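PDB 6EUA: angiopoietin-related protein 3 from Homo sapiens, which raises plasma triglycerides by inhibiting lipoprotein lipase, and through this fibrinogen-like domain mediates endothelial cell adhesion. Local coordinates for residues W49-R55 with S213-H219; V136-I140 with W201-N205. All coordinates share one frame. Residues are numbered along the deposited sequence.

Contact 1: W49-R55 with S213-H219; sequences WTLIQHR and STKMLIH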
loop_
_atom_site.group_PDB
_atom_site.type_symbol
_atom_site.label_atom_id
_atom_site.label_comp_id
_atom_site.label_asym_id
_atom_site.label_seq_id
_atom_site.Cartn_x
_atom_site.Cartn_y
_atom_site.Cartn_z
ATOM N N TRP A 49 -10.074 13.764 -2.011
ATOM C CA TRP A 49 -9.645 14.348 -0.743
ATOM C C TRP A 49 -8.163 14.058 -0.540
ATOM O O TRP A 49 -7.656 13.037 -1.016
ATOM C CB TRP A 49 -10.442 13.768 0.472
ATOM C CG TRP A 49 -11.942 13.985 0.420
ATOM C CD1 TRP A 49 -12.849 13.281 -0.326
ATOM C CD2 TRP A 49 -12.698 14.988 1.124
ATOM N NE1 TRP A 49 -14.119 13.783 -0.136
ATOM C CE2 TRP A 49 -14.059 14.822 0.758
ATOM C CE3 TRP A 49 -12.360 16.006 2.024
ATOM C CZ2 TRP A 49 -15.087 15.636 1.272
ATOM C CZ3 TRP A 49 -13.379 16.810 2.540
ATOM C CH2 TRP A 49 -14.729 16.623 2.152
ATOM N N THR A 50 -7.466 14.947 0.184
ATOM C CA THR A 50 -6.155 14.615 0.741
ATOM C C THR A 50 -6.365 14.028 2.135
ATOM O O THR A 50 -6.944 14.686 3.004
ATOM C CB THR A 50 -5.231 15.840 0.818
ATOM O OG1 THR A 50 -5.045 16.406 -0.486
ATOM C CG2 THR A 50 -3.857 15.448 1.396
ATOM N N LEU A 51 -5.921 12.793 2.352
ATOM C CA LEU A 51 -6.033 12.183 3.677
ATOM C C LEU A 51 -4.919 12.717 4.571
ATOM O O LEU A 51 -3.740 12.547 4.251
ATOM C CB LEU A 51 -5.952 10.660 3.575
ATOM C CG LEU A 51 -6.087 9.785 4.824
ATOM C CD1 LEU A 51 -7.431 10.024 5.544
ATOM C CD2 LEU A 51 -5.968 8.325 4.438
ATOM N N ILE A 52 -5.270 13.370 5.684
ATOM C CA ILE A 52 -4.248 13.933 6.563
ATOM C C ILE A 52 -4.078 13.151 7.864
ATOM O O ILE A 52 -3.059 13.340 8.546
ATOM C CB ILE A 52 -4.507 15.425 6.865
ATOM C CG1 ILE A 52 -5.828 15.611 7.627
ATOM C CG2 ILE A 52 -4.487 16.237 5.555
ATOM C CD1 ILE A 52 -5.924 16.945 8.366
ATOM N N GLN A 53 -5.014 12.268 8.217
ATOM C CA GLN A 53 -4.888 11.462 9.421
ATOM C C GLN A 53 -5.625 10.149 9.184
ATOM O O GLN A 53 -6.698 10.137 8.574
ATOM C CB GLN A 53 -5.460 12.187 10.657
ATOM C CG GLN A 53 -5.307 11.424 11.988
ATOM C CD GLN A 53 -6.554 10.667 12.426
ATOM O OE1 GLN A 53 -7.286 10.111 11.607
ATOM N NE2 GLN A 53 -6.780 10.618 13.733
ATOM N N HIS A 54 -5.070 9.055 9.698
ATOM C CA HIS A 54 -5.687 7.743 9.537
ATOM C C HIS A 54 -5.337 6.881 10.735
ATOM O O HIS A 54 -4.154 6.708 11.045
ATOM C CB HIS A 54 -5.218 7.050 8.250
ATOM C CG HIS A 54 -6.099 5.920 7.823
ATOM N ND1 HIS A 54 -7.293 5.630 8.448
ATOM C CD2 HIS A 54 -5.960 4.999 6.837
ATOM C CE1 HIS A 54 -7.856 4.586 7.861
ATOM N NE2 HIS A 54 -7.065 4.184 6.883
ATOM N N ARG A 55 -6.356 6.341 11.405
ATOM C CA ARG A 55 -6.133 5.438 12.521
ATOM C C ARG A 55 -7.012 4.214 12.328
ATOM O O ARG A 55 -8.153 4.334 11.884
ATOM C CB ARG A 55 -6.428 6.134 13.840
ATOM C CG ARG A 55 -5.361 7.135 14.274
ATOM C CD ARG A 55 -5.720 7.566 15.667
ATOM N NE ARG A 55 -4.960 6.849 16.680
ATOM C CZ ARG A 55 -4.828 7.266 17.933
ATOM N NH1 ARG A 55 -5.457 8.364 18.345
ATOM N NH2 ARG A 55 -4.107 6.559 18.779
ATOM N N SER A 213 -11.853 3.430 14.343
ATOM C CA SER A 213 -10.961 3.883 13.287
ATOM C C SER A 213 -11.399 5.271 12.849
ATOM O O SER A 213 -12.587 5.605 12.901
ATOM C CB SER A 213 -10.940 2.897 12.103
ATOM O OG SER A 213 -12.206 2.808 11.476
ATOM N N THR A 214 -10.425 6.100 12.463
ATOM C CA THR A 214 -10.693 7.477 12.074
ATOM C C THR A 214 -10.003 7.799 10.757
ATOM O O THR A 214 -8.944 7.252 10.444
ATOM C CB THR A 214 -10.210 8.507 13.150
ATOM O OG1 THR A 214 -8.768 8.496 13.247
ATOM C CG2 THR A 214 -10.828 8.199 14.516
ATOM N N LYS A 215 -10.612 8.711 10.000
ATOM C CA LYS A 215 -9.958 9.388 8.892
ATOM C C LYS A 215 -10.252 10.872 9.008
ATOM O O LYS A 215 -11.377 11.264 9.331
ATOM C CB LYS A 215 -10.451 8.902 7.525
ATOM C CG LYS A 215 -9.939 7.536 7.074
ATOM C CD LYS A 215 -10.664 7.117 5.806
ATOM C CE LYS A 215 -10.266 5.726 5.340
ATOM N NZ LYS A 215 -10.353 5.591 3.860
ATOM N N MET A 216 -9.251 11.695 8.719
ATOM C CA MET A 216 -9.438 13.127 8.528
ATOM C C MET A 216 -9.004 13.474 7.112
ATOM O O MET A 216 -7.891 13.126 6.701
ATOM C CB MET A 216 -8.650 13.927 9.571
ATOM C CG MET A 216 -8.930 13.448 11.007
ATOM S SD MET A 216 -8.122 14.451 12.273
ATOM C CE MET A 216 -8.934 16.015 11.972
ATOM N N LEU A 217 -9.887 14.149 6.367
ATOM C CA LEU A 217 -9.700 14.391 4.941
ATOM C C LEU A 217 -9.997 15.845 4.595
ATOM O O LEU A 217 -10.981 16.407 5.078
ATOM C CB LEU A 217 -10.617 13.482 4.109
ATOM C CG LEU A 217 -10.339 11.985 4.283
ATOM C CD1 LEU A 217 -11.567 11.271 4.825
ATOM C CD2 LEU A 217 -9.859 11.377 2.971
ATOM N N ILE A 218 -9.191 16.439 3.707
ATOM C CA ILE A 218 -9.405 17.828 3.302
ATOM C C ILE A 218 -9.435 17.953 1.784
ATOM O O ILE A 218 -8.861 17.134 1.058
ATOM C CB ILE A 218 -8.336 18.786 3.882
ATOM C CG1 ILE A 218 -6.973 18.563 3.209
ATOM C CG2 ILE A 218 -8.243 18.630 5.396
ATOM C CD1 ILE A 218 -5.872 19.473 3.776
ATOM N N HIS A 219 -10.115 18.998 1.308
ATOM C CA HIS A 219 -10.045 19.387 -0.098
ATOM C C HIS A 219 -10.412 20.862 -0.216
ATOM O O HIS A 219 -11.122 21.387 0.649
ATOM C CB HIS A 219 -10.948 18.500 -0.977
ATOM C CG HIS A 219 -12.417 18.785 -0.880
ATOM N ND1 HIS A 219 -12.992 19.953 -1.336
ATOM C CD2 HIS A 219 -13.441 18.017 -0.434
ATOM C CE1 HIS A 219 -14.300 19.903 -1.147
ATOM N NE2 HIS A 219 -14.597 18.741 -0.596
#
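Strands 49-55 and 213-219 pair antiparallel in the central sheet of the fibrinogen C-terminal domain. At one end Thr-50 and Ile-218 exchange two backbone bonds, Thr-50 N to Ile-218 O at 2.7 Å and Ile-218 N to Thr-50 O at 2.9 Å. A classic beta bulge follows. Met-216 O accepts from Ile-52 N at 2.8 Å and weakly from Gln-53 N at 3.4 Å, while Met-216 N gives to Gln-53 O at 3.0 Å. Arg-55 N donates to Thr-214 O at 2.9 Å, and Thr-214 N returns a bond to Arg-55 O at 2.9 Å; His-54 ND1 also donates to Thr-214 O, at 3.1 Å. Thr-214 OG1 donates to Gln-53 OE1 at 2.7 Å; Gln-53 NE2 bonds Asn-181. Lys-215 salt-bridges Asp-42, and the Arg-55 guanidinium reaches the carbonyls of Leu-180 and Gly-182. Thr-50 OG1 is buried without a partner. Thr-214 O thus accepts two bonds, and Met-216 O one firm and one weak; side-chain polar bonds reinforce the backbone pairing at the Thr-214 end.

Contact 2: V136-I140 with W201-N205; sequences VPNAI and WKSQN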
loop_
_atom_site.group_PDB
_atom_site.type_symbol
_atom_site.label_atom_id
_atom_site.label_comp_id
_atom_site.label_asym_id
_atom_site.label_seq_id
_atom_site.Cartn_x
_atom_site.Cartn_y
_atom_site.Cartn_z
ATOM N N VAL A 136 -23.501 12.551 12.066
ATOM C CA VAL A 136 -23.099 12.416 13.462
ATOM C C VAL A 136 -22.963 13.832 14.014
ATOM O O VAL A 136 -22.416 14.716 13.336
ATOM C CB VAL A 136 -21.807 11.584 13.598
ATOM C CG1 VAL A 136 -20.564 12.367 13.155
ATOM C CG2 VAL A 136 -21.642 11.062 15.014
ATOM N N PRO A 137 -23.486 14.111 15.202
ATOM C CA PRO A 137 -23.401 15.473 15.734
ATOM C C PRO A 137 -21.954 15.890 15.954
ATOM O O PRO A 137 -21.049 15.065 16.093
ATOM C CB PRO A 137 -24.173 15.399 17.057
ATOM C CG PRO A 137 -24.971 14.132 16.986
ATOM C CD PRO A 137 -24.187 13.197 16.118
ATOM N N ASN A 138 -21.748 17.204 15.960
ATOM C CA ASN A 138 -20.422 17.767 16.138
ATOM C C ASN A 138 -19.979 17.666 17.592
ATOM O O ASN A 138 -20.779 17.854 18.512
ATOM C CB ASN A 138 -20.412 19.227 15.690
ATOM C CG ASN A 138 -19.049 19.869 15.834
ATOM O OD1 ASN A 138 -18.023 19.246 15.576
ATOM N ND2 ASN A 138 -19.033 21.116 16.265
ATOM N N ALA A 139 -18.689 17.374 17.794
ATOM C CA ALA A 139 -18.077 17.349 19.115
ATOM C C ALA A 139 -17.010 18.416 19.314
ATOM O O ALA A 139 -16.505 18.556 20.431
ATOM C CB ALA A 139 -17.446 15.974 19.392
ATOM N N ILE A 140 -16.645 19.156 18.271
ATOM C CA ILE A 140 -15.577 20.151 18.334
ATOM C C ILE A 140 -16.227 21.527 18.397
ATOM O O ILE A 140 -17.192 21.784 17.661
ATOM C CB ILE A 140 -14.631 20.008 17.127
ATOM C CG1 ILE A 140 -14.138 18.563 17.010
ATOM C CG2 ILE A 140 -13.449 20.966 17.224
ATOM C CD1 ILE A 140 -13.593 18.190 15.641
ATOM N N TRP A 201 -15.799 10.107 20.943
ATOM C CA TRP A 201 -16.351 11.266 20.233
ATOM C C TRP A 201 -17.670 11.638 20.916
ATOM O O TRP A 201 -18.723 11.060 20.627
ATOM C CB TRP A 201 -16.542 10.962 18.755
ATOM C CG TRP A 201 -17.118 12.087 17.965
ATOM C CD1 TRP A 201 -18.443 12.316 17.706
ATOM C CD2 TRP A 201 -16.390 13.120 17.291
ATOM N NE1 TRP A 201 -18.583 13.433 16.920
ATOM C CE2 TRP A 201 -17.338 13.941 16.641
ATOM C CE3 TRP A 201 -15.025 13.437 17.182
ATOM C CZ2 TRP A 201 -16.972 15.070 15.909
ATOM C CZ3 TRP A 201 -14.660 14.550 16.439
ATOM C CH2 TRP A 201 -15.633 15.356 15.817
ATOM N N LYS A 202 -17.600 12.609 21.826
ATOM C CA LYS A 202 -18.739 13.009 22.642
ATOM C C LYS A 202 -19.321 14.287 22.060
ATOM O O LYS A 202 -18.705 15.355 22.140
ATOM C CB LYS A 202 -18.330 13.203 24.098
ATOM C CG LYS A 202 -19.502 13.303 25.066
ATOM C CD LYS A 202 -19.819 14.752 25.408
ATOM C CE LYS A 202 -18.611 15.459 26.004
ATOM N NZ LYS A 202 -17.971 14.645 27.074
ATOM N N SER A 203 -20.511 14.180 21.487
ATOM C CA SER A 203 -21.123 15.335 20.865
ATOM C C SER A 203 -21.681 16.291 21.915
ATOM O O SER A 203 -21.676 16.022 23.119
ATOM C CB SER A 203 -22.224 14.899 19.908
ATOM O OG SER A 203 -23.087 13.979 20.545
ATOM N N GLN A 204 -22.179 17.424 21.423
ATOM C CA GLN A 204 -22.642 18.500 22.293
ATOM C C GLN A 204 -23.806 18.053 23.173
ATOM O O GLN A 204 -23.898 18.452 24.341
ATOM C CB GLN A 204 -23.031 19.698 21.427
ATOM C CG GLN A 204 -23.498 19.288 20.024
ATOM C CD GLN A 204 -23.567 20.446 19.046
ATOM O OE1 GLN A 204 -22.889 21.460 19.216
ATOM N NE2 GLN A 204 -24.387 20.297 18.011
ATOM N N ASN A 205 -24.698 17.215 22.636
ATOM C CA ASN A 205 -25.877 16.786 23.386
ATOM C C ASN A 205 -25.499 15.932 24.592
ATOM O O ASN A 205 -26.076 16.093 25.671
ATOM C CB ASN A 205 -26.848 16.028 22.470
ATOM C CG ASN A 205 -26.140 15.090 21.485
ATOM O OD1 ASN A 205 -24.917 14.949 21.506
ATOM N ND2 ASN A 205 -26.914 14.464 20.605
#
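Trp-201 lays one face of its indole against the methyl of Ala-139. Ala-139 CB stands 3.6 Å from the centroid of the six-membered ring of Trp-201, 20° off the ring normal, which makes a CH-pi contact. Two more residues meet the ring near its plane. Trp-201 NE1 donates to Pro-137 O at 3.1 Å, so the buried indole nitrogen is satisfied by a loop carbonyl. Ile-140 CD1 packs against Trp-201 CH2 at 3.5 Å. The ring is therefore held by an apolar contact over its face and by both polar and apolar contacts at its edge.

After Lys-202 the chain leaves its strand and turns past the loop. Gln-204 N donates to Asn-138 O at 3.3 Å, and Pro-137 CB touches Ser-203 CB at 3.5 Å. The loop is also braced from within. Asn-138 OD1 accepts from Ile-140 N at 3.0 Å, which closes an Asx turn. This turn spans Ala-139, whose CA-to-CB bond points toward the other segment. Asn-138 OD1 has a second partner in the hydroxyl of Tyr-114.

Segment 136-140 belongs to the loop between strands 127-134 and 147-149. Trp-201 is on strand 199-202, which pairs with strand 208-211 in a two-stranded antiparallel sheet. Its indole packs on Tyr-209 of that partner strand. It also meets Tyr-114 of strand 109-118 and Ile-100 and Leu-102 of strand 96-104, so Trp-201 lies between the small hairpin, the 136-140 loop and the large sheet.

Both contacts belong to the one fibrinogen C-terminal domain. Their centres lie 18 Å apart, and their nearest atoms about 6 Å. Along the chain the order is 49-55, 136-140, 201-205, 213-219, so both segments of contact 2 fall between those of contact 1. Contact 1 lies near the centre of the folded domain, within the large sheet. Contact 2 lies farther out, where a loop meets a small hairpin. Strand 96-104 connects them: it pairs with strand 213-220, and its side chains also touch Trp-201 and Ile-140. Leu-180 touches both contacts too. The pairing of 213-220, near the end of the chain, with 47-55 brings distant parts of the sequence together in one domain.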